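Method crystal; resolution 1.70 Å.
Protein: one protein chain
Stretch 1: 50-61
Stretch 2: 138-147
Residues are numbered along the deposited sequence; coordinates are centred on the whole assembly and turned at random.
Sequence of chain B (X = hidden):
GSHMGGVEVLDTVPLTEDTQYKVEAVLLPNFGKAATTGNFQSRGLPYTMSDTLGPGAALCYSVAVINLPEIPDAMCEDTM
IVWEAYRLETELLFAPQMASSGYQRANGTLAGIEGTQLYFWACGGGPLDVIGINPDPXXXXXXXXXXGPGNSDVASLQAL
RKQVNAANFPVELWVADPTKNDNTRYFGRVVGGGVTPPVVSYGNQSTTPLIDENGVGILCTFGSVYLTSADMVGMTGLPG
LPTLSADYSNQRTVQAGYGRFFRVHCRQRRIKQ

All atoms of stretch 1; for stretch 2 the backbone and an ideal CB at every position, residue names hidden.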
# COMPACT_ATOMS: atom_id res chain seq x y z
N SER B 50 -1.93 -5.30 32.18
CA SER B 50 -3.07 -5.16 33.10
C SER B 50 -4.27 -4.48 32.43
O SER B 50 -4.19 -4.04 31.29
CB SER B 50 -2.64 -4.32 34.33
OG SER B 50 -2.58 -2.92 33.99
N ASP B 51 -5.37 -4.35 33.17
CA ASP B 51 -6.58 -3.67 32.70
C ASP B 51 -6.61 -2.16 32.97
O ASP B 51 -7.67 -1.56 32.88
CB ASP B 51 -7.82 -4.30 33.33
CG ASP B 51 -7.82 -4.23 34.86
OD1 ASP B 51 -6.87 -3.62 35.40
OD2 ASP B 51 -8.73 -4.77 35.50
N THR B 52 -5.46 -1.56 33.26
CA THR B 52 -5.41 -0.19 33.78
C THR B 52 -4.37 0.63 33.09
O THR B 52 -3.20 0.23 33.02
CB THR B 52 -5.12 -0.23 35.30
OG1 THR B 52 -6.16 -0.95 35.97
CG2 THR B 52 -5.07 1.16 35.88
N LEU B 53 -4.79 1.77 32.54
CA LEU B 53 -3.88 2.77 32.02
C LEU B 53 -3.24 3.54 33.16
O LEU B 53 -3.93 4.14 33.95
CB LEU B 53 -4.59 3.78 31.10
CG LEU B 53 -4.80 3.29 29.68
CD1 LEU B 53 -5.72 2.09 29.66
CD2 LEU B 53 -5.36 4.45 28.86
N GLY B 54 -1.91 3.54 33.20
CA GLY B 54 -1.18 4.23 34.27
C GLY B 54 -0.42 5.42 33.75
O GLY B 54 0.07 5.41 32.65
N PRO B 55 -0.29 6.47 34.56
CA PRO B 55 0.43 7.63 34.10
C PRO B 55 1.93 7.29 33.95
O PRO B 55 2.50 6.55 34.76
CB PRO B 55 0.19 8.65 35.22
CG PRO B 55 -0.02 7.83 36.43
CD PRO B 55 -0.54 6.50 36.01
N GLY B 56 2.54 7.84 32.92
CA GLY B 56 3.91 7.48 32.57
C GLY B 56 3.99 6.31 31.60
O GLY B 56 5.02 6.14 30.95
N ALA B 57 2.94 5.50 31.54
CA ALA B 57 2.88 4.34 30.66
C ALA B 57 2.05 4.59 29.40
O ALA B 57 2.38 4.10 28.31
CB ALA B 57 2.30 3.17 31.43
N ALA B 58 0.95 5.31 29.56
CA ALA B 58 0.03 5.61 28.47
C ALA B 58 0.42 6.87 27.73
O ALA B 58 0.64 7.92 28.36
CB ALA B 58 -1.38 5.76 29.03
N LEU B 59 0.48 6.80 26.40
CA LEU B 59 0.82 7.99 25.61
C LEU B 59 -0.32 9.00 25.64
O LEU B 59 -1.49 8.65 25.43
CB LEU B 59 1.16 7.65 24.15
CG LEU B 59 1.71 8.80 23.30
CD1 LEU B 59 3.07 9.27 23.83
CD2 LEU B 59 1.79 8.40 21.85
N CYS B 60 0.03 10.27 25.90
CA CYS B 60 -0.95 11.35 25.88
C CYS B 60 -0.71 12.29 24.72
O CYS B 60 0.36 12.32 24.15
CB CYS B 60 -0.92 12.12 27.20
SG CYS B 60 -1.45 11.18 28.64
N TYR B 61 -1.72 13.08 24.35
CA TYR B 61 -1.48 14.09 23.33
C TYR B 61 -0.44 15.10 23.81
O TYR B 61 -0.39 15.47 25.01
CB TYR B 61 -2.75 14.84 22.99
CG TYR B 61 -3.78 14.05 22.23
CD1 TYR B 61 -3.68 13.89 20.85
CD2 TYR B 61 -4.86 13.49 22.87
CE1 TYR B 61 -4.63 13.17 20.14
CE2 TYR B 61 -5.83 12.77 22.17
CZ TYR B 61 -5.70 12.60 20.80
OH TYR B 61 -6.67 11.89 20.14
N UNK B 138 -17.01 -1.05 31.55
CA UNK B 138 -17.07 -1.94 32.72
C UNK B 138 -15.72 -2.51 33.16
O UNK B 138 -15.57 -2.84 34.32
CB UNK B 138 -18.02 -3.10 32.42
N UNK B 139 -14.77 -2.65 32.25
CA UNK B 139 -13.54 -3.39 32.54
C UNK B 139 -12.21 -2.63 32.35
O UNK B 139 -11.18 -3.08 32.87
CB UNK B 139 -13.51 -4.64 31.65
N UNK B 140 -12.20 -1.55 31.57
CA UNK B 140 -10.98 -0.78 31.32
C UNK B 140 -10.94 0.35 32.33
O UNK B 140 -11.86 1.16 32.39
CB UNK B 140 -10.93 -0.25 29.89
N UNK B 141 -9.88 0.35 33.13
CA UNK B 141 -9.70 1.32 34.20
C UNK B 141 -8.64 2.34 33.82
O UNK B 141 -7.74 2.06 33.01
CB UNK B 141 -9.32 0.62 35.51
N UNK B 142 -8.77 3.53 34.40
CA UNK B 142 -7.90 4.66 34.08
C UNK B 142 -7.47 5.35 35.36
O UNK B 142 -8.30 5.79 36.15
CB UNK B 142 -8.60 5.65 33.15
N UNK B 143 -6.17 5.44 35.56
CA UNK B 143 -5.63 6.13 36.72
C UNK B 143 -6.11 7.59 36.79
O UNK B 143 -6.20 8.28 35.77
CB UNK B 143 -4.10 6.08 36.69
N UNK B 144 -6.43 8.03 38.00
CA UNK B 144 -7.01 9.34 38.24
C UNK B 144 -6.11 10.52 37.89
O UNK B 144 -6.60 11.65 37.78
CB UNK B 144 -7.41 9.44 39.71
N UNK B 145 -4.82 10.28 37.70
CA UNK B 145 -3.90 11.32 37.21
C UNK B 145 -4.13 11.67 35.75
O UNK B 145 -3.67 12.72 35.27
CB UNK B 145 -2.45 10.87 37.40
N UNK B 146 -4.85 10.79 35.05
CA UNK B 146 -5.16 10.98 33.65
C UNK B 146 -6.59 11.50 33.48
O UNK B 146 -7.45 11.26 34.33
CB UNK B 146 -4.97 9.67 32.88
N UNK B 147 -6.84 12.18 32.37
CA UNK B 147 -8.19 12.69 32.06
C UNK B 147 -9.13 11.52 31.71
O UNK B 147 -8.99 10.87 30.63
CB UNK B 147 -8.13 13.69 30.90

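Stretch 2 runs parallel to stretch 1, and the two share a short strand pairing. Position 138 precedes the pairing, with nothing of stretch 1 near its CB, so almost any side chain would fit; it is Glu138, which makes no contact. At 139 the CB points sideways and again meets nothing, and a polar or long residue is as plausible as a small one. The end of the Arg139 side chain leaves stretch 1, while its backbone O accepts a hydrogen bond from a water that also donates to Asp51 OD2.

At 140 the CB points away, 4.6 Å from Asp51 O, yet the side chain of Leu53 lies within reach of an apolar side chain that turns back. Leu, Ile or Met would suit. Leu140, with chi1 t, does turn back, and its CD1 packs 3.6 Å from Leu53 CD1.

Position 141 is anchored through its backbone: its N donates to Asp51 O (2.9 Å) and its O accepts from Leu53 N (3.0 Å). Its CB lies on the same sheet face as Thr52, 3.6 Å from Thr52 OG1, with the carboxylate of Asp51 nearby. A threonine or serine could fit, but a long basic chain could also answer the charge. Lys141 does so: NZ forms a salt bridge with Asp51 OD2 at 3.3 Å, its hydrogen bond weak.

The CB at 142 shares the face of Leu53, 4.9 Å from Leu53 CB, in an extended backbone that favours beta-branched residues; the deposited Val142 suits this backbone and makes no close side-chain contact with stretch 1.

At 143 the backbone N donates to Leu53 O (3.0 Å). The CB points toward stretch 1, 3.6 Å from Pro55 CD, and the residue opens a type I turn, where Asn, Asp, Ser or Pro is common, although proline would lack the donor. Asn143 rests its CG 3.6 Å from Pro55 CD. Within the turn, Asn143 OD1 accepts from the backbone N of 145.

Position 144 points away into space free of stretch 1 and suits a polar residue; it is Glu144. At 145 the CB lies 4.0 Å from Pro55 CG, so a small side chain is sufficient, and Ala145 makes that apolar contact.

From 146 the CB points toward an apolar hollow lined by Leu53, Pro55, Ala58 and Cys60, suited to Leu, Met or perhaps Ile. Leu146 enters it, CD1 4.2 Å from Leu53 CB and CD2 4.1 Å from Cys60 SG. Position 147 is out of reach and unconstrained by stretch 1; it is Glu147.

Stretch 2 (138-147) ERLKVNEALE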
# COMPACT_ATOMS: atom_id res chain seq x y z
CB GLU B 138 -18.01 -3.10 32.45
CG GLU B 138 -19.45 -2.70 32.16
CD GLU B 138 -20.33 -2.66 33.41
OE1 GLU B 138 -21.57 -2.66 33.26
OE2 GLU B 138 -19.79 -2.65 34.54
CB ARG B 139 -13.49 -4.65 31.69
CG ARG B 139 -14.67 -5.61 31.86
CD ARG B 139 -14.46 -6.83 30.98
NE ARG B 139 -15.61 -7.73 30.91
CZ ARG B 139 -16.59 -7.69 30.00
NH1 ARG B 139 -16.62 -6.76 29.04
NH2 ARG B 139 -17.56 -8.58 30.06
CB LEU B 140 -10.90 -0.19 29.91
CG LEU B 140 -9.59 0.56 29.59
CD1 LEU B 140 -8.38 -0.40 29.49
CD2 LEU B 140 -9.69 1.38 28.32
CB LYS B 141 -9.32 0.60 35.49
CG LYS B 141 -10.42 -0.33 36.00
CD LYS B 141 -9.84 -1.46 36.83
CE LYS B 141 -10.91 -2.39 37.38
NZ LYS B 141 -10.31 -3.52 38.14
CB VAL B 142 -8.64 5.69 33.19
CG1 VAL B 142 -7.66 6.75 32.68
CG2 VAL B 142 -9.32 4.98 32.02
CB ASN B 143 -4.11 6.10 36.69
CG ASN B 143 -3.52 6.66 37.96
OD1 ASN B 143 -3.39 7.86 38.09
ND2 ASN B 143 -3.19 5.79 38.90
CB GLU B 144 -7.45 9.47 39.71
CG GLU B 144 -8.67 8.61 40.05
CD GLU B 144 -9.87 8.93 39.17
OE1 GLU B 144 -10.02 8.28 38.11
OE2 GLU B 144 -10.64 9.85 39.51
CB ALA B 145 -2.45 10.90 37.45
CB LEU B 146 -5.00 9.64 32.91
CG LEU B 146 -3.61 9.04 33.02
CD1 LEU B 146 -3.57 7.64 32.44
CD2 LEU B 146 -2.56 9.93 32.38
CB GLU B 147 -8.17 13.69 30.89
CG GLU B 147 -7.73 15.11 31.29
CD GLU B 147 -8.78 15.92 32.07
OE1 GLU B 147 -9.90 15.46 32.31
OE2 GLU B 147 -8.49 17.06 32.48
O HOH W 1 -11.02 -5.31 34.26
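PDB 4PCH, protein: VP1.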